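PDB 3RH7: probable flavin reductase from Sinorhizobium meliloti, which probably reduces flavins with NADPH and binds flavin mononucleotide in a split-barrel domain. Local coordinates for residues Val64-Ser69 / Val142-Arg147; Thr77-Phe82 / Cys130-Ile135; Val34-Asp39 / Arg81-Val86; Ala126-Ser131 / Thr149-Ser154. All blocks are in the same frame, centred on the assembly; numbering follows the deposited sequence.

Interaction 1. Residues Val64-Ser69 / Val142-Arg147; sequences VCLAKS and VIIIGR. With FMN (flavin mononucleotide), chain G.
Val-142 sets CG1 anti to its own carbonyl carbon (chi1 -64°), which aims that methyl at Lys-68 and places CG2 beside Leu-66. Leu-66 in turn has CG anti to the backbone N (chi1 170°), so that its CB and CD2 lie alongside the CD1 tip of Ile-144, with CB 3.8 Å from that methyl and both side chains pointing the same way. Antiparallel strands carry these groups, joined by two reciprocal pairs of hydrogen bonds. Leu-66 N reaches Val-142 O at 2.9 Å and Val-142 N returns to Leu-66 O at 2.8 Å; Val-64 and Ile-144 are paired likewise, Ile-144 N arriving nearly along the C=O axis of Val-64. Tyr-73 and Met-76 of helix 73-78 help to cover the face that holds Leu-66 and Val-142. On the other face Cys-65 SG sits 4.1 Å from Ile-143 CG1, and the second subunit packs there with its Thr-53 and Ile-145. Lys-68 crosses Val-142 at about a right angle, CE 3.9 Å from CG1, while its NZ is bonded to Gly-139 O. An alanine at Val-142 would lose both methyls and would probably loosen the packing against Leu-66 and the Lys-68 chain. Along the edge of strand 64-67 turned from Val-142, Cys-65 O accepts FMN N3 (2.8 Å) and Ala-67 N donates to FMN O2 (2.8 Å), a backbone grip on the flavin's pyrimidine end within an FMN-binding split barrel.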
loop_
_atom_site.group_PDB
_atom_site.type_symbol
_atom_site.label_atom_id
_atom_site.label_comp_id
_atom_site.label_asym_id
_atom_site.label_seq_id
_atom_site.Cartn_x
_atom_site.Cartn_y
_atom_site.Cartn_z
ATOM N N VAL A 64 1.356 12.462 11.414
ATOM C CA VAL A 64 0.439 12.761 10.309
ATOM C C VAL A 64 0.735 14.188 9.846
ATOM O O VAL A 64 1.141 15.022 10.665
ATOM C CB VAL A 64 -1.064 12.497 10.621
ATOM C CG1 VAL A 64 -1.690 13.587 11.477
ATOM C CG2 VAL A 64 -1.864 12.275 9.348
ATOM N N CYS A 65 0.600 14.456 8.539
ATOM C CA CYS A 65 0.930 15.794 8.047
ATOM C C CYS A 65 -0.306 16.525 7.542
ATOM O O CYS A 65 -1.113 15.948 6.806
ATOM C CB CYS A 65 2.016 15.731 6.977
ATOM S SG CYS A 65 3.445 14.716 7.443
ATOM N N LEU A 66 -0.441 17.801 7.948
ATOM C CA LEU A 66 -1.568 18.657 7.587
ATOM C C LEU A 66 -1.099 19.861 6.815
ATOM O O LEU A 66 -0.182 20.551 7.273
ATOM C CB LEU A 66 -2.313 19.103 8.849
ATOM C CG LEU A 66 -3.371 20.184 8.683
ATOM C CD1 LEU A 66 -4.590 19.641 7.977
ATOM C CD2 LEU A 66 -3.750 20.771 10.017
ATOM N N ALA A 67 -1.744 20.134 5.663
ATOM C CA ALA A 67 -1.417 21.280 4.795
ATOM C C ALA A 67 -1.734 22.606 5.483
ATOM O O ALA A 67 -2.762 22.737 6.143
ATOM C CB ALA A 67 -2.180 21.187 3.486
ATOM N N LYS A 68 -0.853 23.592 5.331
ATOM C CA LYS A 68 -1.066 24.916 5.921
ATOM C C LYS A 68 -2.279 25.603 5.252
ATOM O O LYS A 68 -2.964 26.413 5.880
ATOM C CB LYS A 68 0.209 25.761 5.805
ATOM C CG LYS A 68 1.275 25.370 6.834
ATOM C CD LYS A 68 2.583 26.077 6.576
ATOM C CE LYS A 68 3.539 25.939 7.726
ATOM N NZ LYS A 68 4.925 26.358 7.355
ATOM N N SER A 69 -2.590 25.191 4.007
ATOM C CA SER A 69 -3.715 25.652 3.195
ATOM C C SER A 69 -5.073 25.162 3.710
ATOM O O SER A 69 -6.096 25.678 3.261
ATOM C CB SER A 69 -3.543 25.177 1.753
ATOM O OG SER A 69 -3.545 23.761 1.630
ATOM N N VAL A 142 2.470 20.888 8.102
ATOM C CA VAL A 142 2.908 20.797 9.491
ATOM C C VAL A 142 2.858 19.325 9.872
ATOM O O VAL A 142 1.952 18.597 9.431
ATOM C CB VAL A 142 2.168 21.701 10.516
ATOM C CG1 VAL A 142 2.397 23.181 10.219
ATOM C CG2 VAL A 142 0.676 21.372 10.608
ATOM N N ILE A 143 3.849 18.881 10.644
ATOM C CA ILE A 143 3.937 17.495 11.097
ATOM C C ILE A 143 3.288 17.426 12.483
ATOM O O ILE A 143 3.781 18.054 13.420
ATOM C CB ILE A 143 5.409 16.965 11.083
ATOM C CG1 ILE A 143 6.034 17.052 9.675
ATOM C CG2 ILE A 143 5.499 15.554 11.653
ATOM C CD1 ILE A 143 7.486 16.980 9.646
ATOM N N ILE A 144 2.170 16.708 12.599
ATOM C CA ILE A 144 1.500 16.552 13.877
ATOM C C ILE A 144 1.943 15.208 14.497
ATOM O O ILE A 144 1.822 14.142 13.865
ATOM C CB ILE A 144 -0.031 16.676 13.737
ATOM C CG1 ILE A 144 -0.404 18.067 13.211
ATOM C CG2 ILE A 144 -0.726 16.397 15.069
ATOM C CD1 ILE A 144 -1.787 18.152 12.509
ATOM N N ILE A 145 2.493 15.280 15.723
ATOM C CA ILE A 145 2.949 14.109 16.462
ATOM C C ILE A 145 1.984 13.865 17.619
ATOM O O ILE A 145 1.728 14.787 18.407
ATOM C CB ILE A 145 4.413 14.238 16.927
ATOM C CG1 ILE A 145 5.340 14.342 15.698
ATOM C CG2 ILE A 145 4.792 13.049 17.826
ATOM C CD1 ILE A 145 6.740 14.622 15.981
ATOM N N GLY A 146 1.461 12.639 17.695
ATOM C CA GLY A 146 0.531 12.245 18.735
ATOM C C GLY A 146 0.991 11.051 19.538
ATOM O O GLY A 146 1.688 10.163 19.019
ATOM N N ARG A 147 0.621 11.047 20.828
ATOM C CA ARG A 147 0.905 9.938 21.722
ATOM C C ARG A 147 -0.368 9.118 21.807
ATOM O O ARG A 147 -1.414 9.664 22.164
ATOM C CB ARG A 147 1.393 10.414 23.098
ATOM C CG ARG A 147 2.141 9.345 23.887
ATOM C CD ARG A 147 2.069 9.585 25.389
ATOM N NE ARG A 147 2.893 8.639 26.155
ATOM C CZ ARG A 147 2.513 7.415 26.535
ATOM N NH1 ARG A 147 1.311 6.950 26.207
ATOM N NH2 ARG A 147 3.342 6.642 27.226
HETATM N N1 FMN G . -4.434 16.717 3.095
HETATM C C2 FMN G . -3.469 17.033 4.039
HETATM O O2 FMN G . -3.436 18.175 4.530
HETATM N N3 FMN G . -2.604 16.032 4.472
HETATM C C4 FMN G . -2.545 14.709 3.995
HETATM O O4 FMN G . -1.775 13.832 4.399
HETATM C C4A FMN G . -3.569 14.396 2.900
HETATM N N5 FMN G . -3.609 13.180 2.382
HETATM C C5A FMN G . -4.630 12.865 1.451
HETATM C C6 FMN G . -4.632 11.517 0.949
HETATM C C7 FMN G . -5.634 11.050 0.052
HETATM C C7M FMN G . -5.609 9.631 -0.437
HETATM C C8 FMN G . -6.632 11.966 -0.357
HETATM C C8M FMN G . -7.684 11.521 -1.291
HETATM C C9 FMN G . -6.645 13.334 0.109
HETATM C C9A FMN G . -5.647 13.845 1.017
HETATM N N10 FMN G . -5.610 15.205 1.551
HETATM C C10 FMN G . -4.577 15.519 2.506
HETATM C "C1'" FMN G . -6.640 16.230 1.122
HETATM C "C2'" FMN G . -7.572 16.680 2.331
HETATM O "O2'" FMN G . -8.353 15.657 2.954
HETATM C "C3'" FMN G . -8.528 17.899 2.211
HETATM O "O3'" FMN G . -8.850 18.286 0.863
HETATM C "C4'" FMN G . -8.219 19.083 3.183
HETATM O "O4'" FMN G . -6.809 19.310 3.542
HETATM C "C5'" FMN G . -9.087 18.930 4.411
HETATM O "O5'" FMN G . -10.209 19.742 4.111
HETATM P P FMN G . -10.272 21.235 4.798
HETATM O O1P FMN G . -9.655 20.860 6.221
HETATM O O2P FMN G . -11.774 21.703 4.839
HETATM O O3P FMN G . -9.560 22.305 3.934
#

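Interaction 2. Residues Thr77-Phe82 / Cys130-Ile135; sequences TSAGRF and CSMQDI
Met-132, Phe-82 and Cys-130 carry most of this contact, in which the chain leaving helix 73-78 runs into strand 81-86 and settles against strand 126-138. Phe-82 holds CG in the crowded position between its backbone N and carbonyl carbon (chi1 69°), which turns the ring toward Cys-130 and Met-132 of the opposing strand. Cys-130 CB stands over the centre of one ring face, 3.7 Å from the centroid, in a CH-pi contact; its SG, anti to the carbonyl carbon, makes a more oblique sulfur-aromatic approach. Met-132, carried here as a selenomethionine label, crosses the Phe-82 side chain at about a right angle. Its chain bends at chi3, so that CE meets CD1 of the Phe-82 ring at 3.5 Å and SE lies beside Ala-79 O. Two backbone bonds fix these groups: Met-132 N to Gly-80 O (2.8 Å, nearly straight at 173°) and Cys-130 N to Phe-82 O (2.7 Å), while Phe-82 N to Cys-130 O is weak. At the helix end, Ile-135 CD1 comes within 4.0 Å of Thr-77 CB. A leucine at Phe-82 would remove the flat face under Cys-130 CB and is likely to disturb the fit of the Met-132 methyl. Around Phe-82 the side-chain contact is apolar, with one thiol against the ring, so dispersion probably dominates there, while backbone bonds supply the directional component.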
loop_
_atom_site.group_PDB
_atom_site.type_symbol
_atom_site.label_atom_id
_atom_site.label_comp_id
_atom_site.label_asym_id
_atom_site.label_seq_id
_atom_site.Cartn_x
_atom_site.Cartn_y
_atom_site.Cartn_z
ATOM N N THR A 77 -4.619 22.456 14.717
ATOM C CA THR A 77 -3.404 22.786 15.467
ATOM C C THR A 77 -3.758 23.241 16.903
ATOM O O THR A 77 -3.036 22.905 17.849
ATOM C CB THR A 77 -2.575 23.825 14.718
ATOM O OG1 THR A 77 -3.415 24.894 14.290
ATOM C CG2 THR A 77 -1.850 23.243 13.532
ATOM N N SER A 78 -4.903 23.945 17.059
ATOM C CA SER A 78 -5.391 24.429 18.354
ATOM C C SER A 78 -5.914 23.287 19.235
ATOM O O SER A 78 -5.848 23.417 20.461
ATOM C CB SER A 78 -6.481 25.483 18.170
ATOM O OG SER A 78 -5.996 26.619 17.470
ATOM N N ALA A 79 -6.431 22.181 18.623
ATOM C CA ALA A 79 -6.957 21.002 19.346
ATOM C C ALA A 79 -5.850 20.317 20.124
ATOM O O ALA A 79 -4.676 20.410 19.741
ATOM C CB ALA A 79 -7.593 20.018 18.381
ATOM N N GLY A 80 -6.210 19.680 21.227
ATOM C CA GLY A 80 -5.221 19.018 22.071
ATOM C C GLY A 80 -5.145 17.534 21.834
ATOM O O GLY A 80 -4.085 16.922 21.988
ATOM N N ARG A 81 -6.290 16.959 21.475
ATOM C CA ARG A 81 -6.464 15.541 21.218
ATOM C C ARG A 81 -6.997 15.338 19.818
ATOM O O ARG A 81 -7.775 16.156 19.313
ATOM C CB ARG A 81 -7.417 14.928 22.264
ATOM C CG ARG A 81 -6.828 14.971 23.667
ATOM C CD ARG A 81 -7.720 14.363 24.721
ATOM N NE ARG A 81 -6.983 14.102 25.962
ATOM C CZ ARG A 81 -6.270 13.002 26.198
ATOM N NH1 ARG A 81 -6.183 12.046 25.278
ATOM N NH2 ARG A 81 -5.630 12.854 27.353
ATOM N N PHE A 82 -6.566 14.256 19.177
ATOM C CA PHE A 82 -7.047 13.887 17.852
ATOM C C PHE A 82 -7.116 12.351 17.713
ATOM O O PHE A 82 -6.636 11.644 18.588
ATOM C CB PHE A 82 -6.197 14.524 16.762
ATOM C CG PHE A 82 -4.798 13.997 16.627
ATOM C CD1 PHE A 82 -3.772 14.497 17.418
ATOM C CD2 PHE A 82 -4.491 13.030 15.680
ATOM C CE1 PHE A 82 -2.469 14.015 17.287
ATOM C CE2 PHE A 82 -3.194 12.538 15.560
ATOM C CZ PHE A 82 -2.189 13.045 16.350
ATOM N N CYS A 130 -5.353 9.905 20.171
ATOM C CA CYS A 130 -4.088 10.573 20.438
ATOM C C CYS A 130 -4.246 11.832 21.276
ATOM O O CYS A 130 -5.344 12.302 21.567
ATOM C CB CYS A 130 -3.364 10.879 19.127
ATOM S SG CYS A 130 -2.761 9.409 18.245
ATOM N N SER A 131 -3.102 12.295 21.738
ATOM C CA SER A 131 -2.859 13.516 22.460
ATOM C C SER A 131 -1.702 14.146 21.736
ATOM O O SER A 131 -0.715 13.449 21.477
ATOM C CB SER A 131 -2.554 13.231 23.924
ATOM O OG SER A 131 -1.249 12.706 24.097
HETATM N N MSE A 132 -1.836 15.414 21.327
HETATM C CA MSE A 132 -0.785 16.093 20.602
HETATM C C MSE A 132 0.438 16.331 21.450
HETATM O O MSE A 132 0.336 16.859 22.561
HETATM C CB MSE A 132 -1.273 17.405 20.052
HETATM C CG MSE A 132 -1.463 17.341 18.574
HETATM SE SE MSE A 132 -2.455 18.862 17.931
HETATM C CE MSE A 132 -3.839 18.007 16.945
ATOM N N GLN A 133 1.589 15.874 20.940
ATOM C CA GLN A 133 2.870 16.036 21.592
ATOM C C GLN A 133 3.461 17.314 21.051
ATOM O O GLN A 133 3.590 18.291 21.785
ATOM C CB GLN A 133 3.783 14.824 21.348
ATOM C CG GLN A 133 3.489 13.641 22.247
ATOM C CD GLN A 133 4.539 13.389 23.310
ATOM O OE1 GLN A 133 4.211 13.022 24.452
ATOM N NE2 GLN A 133 5.824 13.523 22.957
ATOM N N ASP A 134 3.704 17.353 19.737
ATOM C CA ASP A 134 4.304 18.510 19.099
ATOM C C ASP A 134 3.735 18.715 17.691
ATOM O O ASP A 134 3.160 17.800 17.111
ATOM C CB ASP A 134 5.839 18.327 19.052
ATOM C CG ASP A 134 6.663 19.587 18.788
ATOM O OD1 ASP A 134 6.236 20.683 19.224
ATOM O OD2 ASP A 134 7.776 19.465 18.211
ATOM N N ILE A 135 3.860 19.940 17.177
ATOM C CA ILE A 135 3.507 20.364 15.826
ATOM C C ILE A 135 4.801 20.952 15.234
ATOM O O ILE A 135 5.323 21.954 15.749
ATOM C CB ILE A 135 2.287 21.321 15.738
ATOM C CG1 ILE A 135 1.040 20.657 16.325
ATOM C CG2 ILE A 135 2.035 21.757 14.274
ATOM C CD1 ILE A 135 -0.034 21.617 16.801
#

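Interaction 3. Residues Val34-Asp39 / Arg81-Val86; sequences VVTASD and RFAINV
Strands 34-38 and 81-86 run antiparallel, 152° between their directions and 4.7 Å between their axes at closest approach, with Val-34 facing Asn-85 and Thr-36 facing Ala-83 as hydrogen-bonded pairs, both bonds of the latter lying in the carbonyl plane. Val-35, Ile-84 and Phe-82 make up the apolar face. With CG1 anti to the backbone N (chi1 -161°), Val-35 lies side by side with Ile-84, whose CD1 tip touches Val-35 CG2 at 3.7 Å, and Val-35 CG1 also reaches Phe-82 CD2 at 3.9 Å. Ile-84 packs in addition on Phe-52 of strand 44-56. This face turns into the antiparallel barrel of the flavin reductase domain, where strand 30-38 pairs with strand 44-56 along its other edge and Phe-47, Ala-49 and Met-76 pack on Val-35. Val-34, on the face with Thr-36 and Asn-85, touches Thr-48 and Phe-98, both FMN-binding residues. Polar groups collect on that face as well. Thr-36 keeps OG1 between its backbone N and carbonyl carbon, 3.4 Å from Ala-83 CB, and crosses Asn-85 at about a right angle. Thr-36 OG1 and Asn-85 ND2 are both bonded to Pro-119 O, and Asn-85 OD1 accepts Phe-121 N, so the amide of Asn-85 is held at both its polar atoms and ties the strand pair to strand 119-121.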
loop_
_atom_site.group_PDB
_atom_site.type_symbol
_atom_site.label_atom_id
_atom_site.label_comp_id
_atom_site.label_asym_id
_atom_site.label_seq_id
_atom_site.Cartn_x
_atom_site.Cartn_y
_atom_site.Cartn_z
ATOM N N VAL A 34 -8.398 8.947 8.152
ATOM C CA VAL A 34 -9.223 10.128 8.339
ATOM C C VAL A 34 -8.900 10.622 9.753
ATOM O O VAL A 34 -9.193 9.947 10.758
ATOM C CB VAL A 34 -10.745 10.013 8.062
ATOM C CG1 VAL A 34 -11.443 11.326 8.382
ATOM C CG2 VAL A 34 -11.020 9.622 6.617
ATOM N N VAL A 35 -8.184 11.758 9.801
ATOM C CA VAL A 35 -7.806 12.442 11.033
ATOM C C VAL A 35 -9.035 13.178 11.538
ATOM O O VAL A 35 -9.663 13.942 10.800
ATOM C CB VAL A 35 -6.615 13.391 10.850
ATOM C CG1 VAL A 35 -5.963 13.713 12.188
ATOM C CG2 VAL A 35 -5.604 12.813 9.879
ATOM N N THR A 36 -9.407 12.911 12.781
ATOM C CA THR A 36 -10.565 13.550 13.375
ATOM C C THR A 36 -10.215 14.225 14.700
ATOM O O THR A 36 -9.251 13.847 15.363
ATOM C CB THR A 36 -11.674 12.527 13.575
ATOM O OG1 THR A 36 -11.235 11.534 14.495
ATOM C CG2 THR A 36 -12.153 11.902 12.283
ATOM N N ALA A 37 -11.033 15.218 15.080
ATOM C CA ALA A 37 -10.950 15.997 16.316
ATOM C C ALA A 37 -12.234 16.812 16.498
ATOM O O ALA A 37 -13.142 16.726 15.664
ATOM C CB ALA A 37 -9.733 16.911 16.291
ATOM N N SER A 38 -12.333 17.563 17.609
ATOM C CA SER A 38 -13.470 18.441 17.902
ATOM C C SER A 38 -12.954 19.887 18.009
ATOM O O SER A 38 -11.969 20.110 18.720
ATOM C CB SER A 38 -14.180 18.002 19.181
ATOM O OG SER A 38 -14.835 16.754 19.030
ATOM N N ASP A 39 -13.576 20.864 17.290
ATOM C CA ASP A 39 -13.138 22.266 17.327
ATOM C C ASP A 39 -13.423 22.942 18.702
ATOM O O ASP A 39 -13.865 22.279 19.652
ATOM C CB ASP A 39 -13.741 23.092 16.168
ATOM C CG ASP A 39 -15.261 23.147 16.054
ATOM O OD1 ASP A 39 -15.943 23.181 17.107
ATOM O OD2 ASP A 39 -15.768 23.243 14.911
ATOM N N ARG A 81 -6.290 16.959 21.475
ATOM C CA ARG A 81 -6.464 15.541 21.218
ATOM C C ARG A 81 -6.997 15.338 19.818
ATOM O O ARG A 81 -7.775 16.156 19.313
ATOM C CB ARG A 81 -7.417 14.928 22.264
ATOM C CG ARG A 81 -6.828 14.971 23.667
ATOM C CD ARG A 81 -7.720 14.363 24.721
ATOM N NE ARG A 81 -6.983 14.102 25.962
ATOM C CZ ARG A 81 -6.270 13.002 26.198
ATOM N NH1 ARG A 81 -6.183 12.046 25.278
ATOM N NH2 ARG A 81 -5.630 12.854 27.353
ATOM N N PHE A 82 -6.566 14.256 19.177
ATOM C CA PHE A 82 -7.047 13.887 17.852
ATOM C C PHE A 82 -7.116 12.351 17.713
ATOM O O PHE A 82 -6.636 11.644 18.588
ATOM C CB PHE A 82 -6.197 14.524 16.762
ATOM C CG PHE A 82 -4.798 13.997 16.627
ATOM C CD1 PHE A 82 -3.772 14.497 17.418
ATOM C CD2 PHE A 82 -4.491 13.030 15.680
ATOM C CE1 PHE A 82 -2.469 14.015 17.287
ATOM C CE2 PHE A 82 -3.194 12.538 15.560
ATOM C CZ PHE A 82 -2.189 13.045 16.350
ATOM N N ALA A 83 -7.734 11.848 16.644
ATOM C CA ALA A 83 -7.824 10.418 16.402
ATOM C C ALA A 83 -7.489 10.088 14.964
ATOM O O ALA A 83 -7.803 10.858 14.058
ATOM C CB ALA A 83 -9.208 9.892 16.752
ATOM N N ILE A 84 -6.857 8.940 14.752
ATOM C CA ILE A 84 -6.515 8.494 13.408
ATOM C C ILE A 84 -7.397 7.295 13.042
ATOM O O ILE A 84 -7.297 6.252 13.690
ATOM C CB ILE A 84 -5.002 8.179 13.318
ATOM C CG1 ILE A 84 -4.157 9.468 13.359
ATOM C CG2 ILE A 84 -4.666 7.294 12.119
ATOM C CD1 ILE A 84 -4.124 10.312 12.132
ATOM N N ASN A 85 -8.271 7.444 12.023
ATOM C CA ASN A 85 -9.118 6.318 11.596
ATOM C C ASN A 85 -8.551 5.696 10.305
ATOM O O ASN A 85 -8.657 6.321 9.233
ATOM C CB ASN A 85 -10.578 6.755 11.390
ATOM C CG ASN A 85 -11.325 7.075 12.648
ATOM O OD1 ASN A 85 -11.891 6.195 13.283
ATOM N ND2 ASN A 85 -11.413 8.345 12.988
ATOM N N VAL A 86 -7.920 4.485 10.419
ATOM C CA VAL A 86 -7.320 3.730 9.290
ATOM C C VAL A 86 -8.519 3.023 8.589
ATOM O O VAL A 86 -9.090 2.071 9.125
ATOM C CB VAL A 86 -6.179 2.777 9.781
ATOM C CG1 VAL A 86 -5.541 1.997 8.651
ATOM C CG2 VAL A 86 -5.113 3.549 10.538
#

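Interaction 4. Residues Ala126-Ser131 / Thr149-Ser154; sequences AWFECS and TAFENS
A beta hairpin formed by strands 126-138 and 141-153 contains this contact, and a classic beta bulge interrupts it where Thr-149 and Ala-150 both face Glu-129. At the bulge Glu-129 O takes Thr-149 N at 2.7 Å, nearly along its C=O axis, and Ala-150 N only weakly, while Glu-129 N donates to Ala-150 O at 2.7 Å. The chain turns a corner at Thr-149. Regular antiparallel pairing resumes further along, with Trp-127 N bonded to Glu-152 O (3.1 Å) and Glu-152 N to Trp-127 O (3.0 Å). Trp-127 is the largest side-chain contributor. Its CG occupies the crowded position between backbone N and carbonyl carbon (chi1 61°), which brings the indole across the neighbouring strand. Glu-152 CB lies over one face in a CH-pi contact, 3.7 Å from the centroid of the five-membered ring, and the extended chain then carries its carboxylate to the indole nitrogen. The ring and carboxylate planes are 67° apart, and NE1 meets OE1 at 3.3 Å from above the carboxylate plane. Further along the indole, CZ3 rests 4.0 Å from Ala-150 CB. On the other face of the hairpin Phe-128 CD2 meets Phe-151 CB at 3.5 Å; these rings continue into the dimer interface, Phe-151 in an edge-to-face contact with Phe-16 of the second subunit and Phe-128 against Phe-25 of that subunit. On the Trp-127 face, apolar cover is joined to a bent, probably modest bond with a carboxylate; the face of Phe-128 and Phe-151 packs rings on the second subunit, whose Arg-163 also bonds Asn-153 OD1.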
loop_
_atom_site.group_PDB
_atom_site.type_symbol
_atom_site.label_atom_id
_atom_site.label_comp_id
_atom_site.label_asym_id
_atom_site.label_seq_id
_atom_site.Cartn_x
_atom_site.Cartn_y
_atom_site.Cartn_z
ATOM N N ALA A 126 -8.496 -0.068 11.757
ATOM C CA ALA A 126 -7.823 0.306 13.013
ATOM C C ALA A 126 -8.019 1.790 13.309
ATOM O O ALA A 126 -8.099 2.603 12.387
ATOM C CB ALA A 126 -6.325 0.008 12.939
ATOM N N TRP A 127 -8.068 2.144 14.596
ATOM C CA TRP A 127 -8.191 3.536 15.050
ATOM C C TRP A 127 -7.265 3.786 16.241
ATOM O O TRP A 127 -6.968 2.860 17.011
ATOM C CB TRP A 127 -9.635 3.955 15.369
ATOM C CG TRP A 127 -10.317 3.184 16.467
ATOM C CD1 TRP A 127 -11.254 2.208 16.315
ATOM C CD2 TRP A 127 -10.193 3.403 17.882
ATOM N NE1 TRP A 127 -11.726 1.805 17.549
ATOM C CE2 TRP A 127 -11.084 2.516 18.525
ATOM C CE3 TRP A 127 -9.413 4.264 18.672
ATOM C CZ2 TRP A 127 -11.212 2.451 19.919
ATOM C CZ3 TRP A 127 -9.513 4.174 20.059
ATOM C CH2 TRP A 127 -10.417 3.291 20.666
ATOM N N PHE A 128 -6.817 5.044 16.387
ATOM C CA PHE A 128 -5.898 5.484 17.427
ATOM C C PHE A 128 -6.321 6.820 18.041
ATOM O O PHE A 128 -6.354 7.825 17.339
ATOM C CB PHE A 128 -4.476 5.632 16.844
ATOM C CG PHE A 128 -3.903 4.400 16.191
ATOM C CD1 PHE A 128 -4.103 4.150 14.831
ATOM C CD2 PHE A 128 -3.140 3.507 16.918
ATOM C CE1 PHE A 128 -3.601 2.993 14.230
ATOM C CE2 PHE A 128 -2.640 2.347 16.324
ATOM C CZ PHE A 128 -2.875 2.098 14.981
ATOM N N GLU A 129 -6.615 6.835 19.348
ATOM C CA GLU A 129 -6.910 8.056 20.092
ATOM C C GLU A 129 -5.588 8.652 20.537
ATOM O O GLU A 129 -4.778 7.968 21.172
ATOM C CB GLU A 129 -7.822 7.778 21.297
ATOM C CG GLU A 129 -9.286 7.739 20.937
ATOM C CD GLU A 129 -10.189 8.075 22.100
ATOM O OE1 GLU A 129 -10.524 7.151 22.880
ATOM O OE2 GLU A 129 -10.548 9.270 22.231
ATOM N N CYS A 130 -5.353 9.905 20.171
ATOM C CA CYS A 130 -4.088 10.573 20.438
ATOM C C CYS A 130 -4.246 11.832 21.276
ATOM O O CYS A 130 -5.344 12.302 21.567
ATOM C CB CYS A 130 -3.364 10.879 19.127
ATOM S SG CYS A 130 -2.761 9.409 18.245
ATOM N N SER A 131 -3.102 12.295 21.738
ATOM C CA SER A 131 -2.859 13.516 22.460
ATOM C C SER A 131 -1.702 14.146 21.736
ATOM O O SER A 131 -0.715 13.449 21.477
ATOM C CB SER A 131 -2.554 13.231 23.924
ATOM O OG SER A 131 -1.249 12.706 24.097
ATOM N N THR A 149 -3.160 7.161 23.159
ATOM C CA THR A 149 -3.796 7.055 24.462
ATOM C C THR A 149 -4.658 5.775 24.480
ATOM O O THR A 149 -4.757 5.110 25.513
ATOM C CB THR A 149 -4.606 8.341 24.792
ATOM O OG1 THR A 149 -5.870 8.369 24.103
ATOM C CG2 THR A 149 -3.821 9.624 24.534
ATOM N N ALA A 150 -5.269 5.436 23.322
ATOM C CA ALA A 150 -6.135 4.263 23.131
ATOM C C ALA A 150 -6.100 3.832 21.659
ATOM O O ALA A 150 -5.818 4.656 20.780
ATOM C CB ALA A 150 -7.558 4.592 23.553
ATOM N N PHE A 151 -6.373 2.543 21.386
ATOM C CA PHE A 151 -6.390 2.034 20.011
ATOM C C PHE A 151 -7.205 0.736 19.897
ATOM O O PHE A 151 -7.548 0.098 20.907
ATOM C CB PHE A 151 -4.962 1.824 19.455
ATOM C CG PHE A 151 -4.179 0.705 20.097
ATOM C CD1 PHE A 151 -3.432 0.927 21.255
ATOM C CD2 PHE A 151 -4.177 -0.570 19.543
ATOM C CE1 PHE A 151 -2.715 -0.113 21.853
ATOM C CE2 PHE A 151 -3.444 -1.598 20.129
ATOM C CZ PHE A 151 -2.737 -1.370 21.290
ATOM N N GLU A 152 -7.490 0.345 18.649
ATOM C CA GLU A 152 -8.209 -0.884 18.346
ATOM C C GLU A 152 -7.815 -1.333 16.972
ATOM O O GLU A 152 -7.608 -0.498 16.098
ATOM C CB GLU A 152 -9.717 -0.677 18.436
ATOM C CG GLU A 152 -10.487 -1.884 18.911
ATOM C CD GLU A 152 -11.803 -1.476 19.549
ATOM O OE1 GLU A 152 -12.715 -1.042 18.804
ATOM O OE2 GLU A 152 -11.903 -1.539 20.796
ATOM N N ASN A 153 -7.689 -2.645 16.784
ATOM C CA ASN A 153 -7.302 -3.243 15.508
ATOM C C ASN A 153 -8.222 -4.445 15.194
ATOM O O ASN A 153 -8.127 -5.517 15.826
ATOM C CB ASN A 153 -5.811 -3.630 15.541
ATOM C CG ASN A 153 -5.335 -4.765 14.637
ATOM O OD1 ASN A 153 -5.681 -4.845 13.464
ATOM N ND2 ASN A 153 -4.438 -5.630 15.138
ATOM N N SER A 154 -9.176 -4.220 14.268
ATOM C CA SER A 154 -10.027 -5.277 13.717
ATOM C C SER A 154 -9.186 -5.944 12.650
ATOM O O SER A 154 -8.329 -5.276 12.050
ATOM C CB SER A 154 -11.292 -4.691 13.117
ATOM O OG SER A 154 -10.999 -3.788 12.065
#

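All four contacts belong to one curled antiparallel sheet of the flavin reductase domain, and only interaction 1 touches the flavin. Interactions 1 and 2 have centres about 9 Å apart and meet where Ile-144 CG2 lies 3.7 Å from Phe-82 CE1. Phe-82 belongs to interactions 2 and 3 alike, linking strand 126-138 to strand 30-38. In the barrel interior Val-64 CG2 of interaction 1 comes within 3.8 Å of Val-35 CG2 of interaction 3, and the Val-35 side chain is about 7 Å from FMN. Interaction 4, centred about 17 Å from interaction 1, continues strands 126-138 and 141-153 toward the second subunit, which also reaches interaction 1.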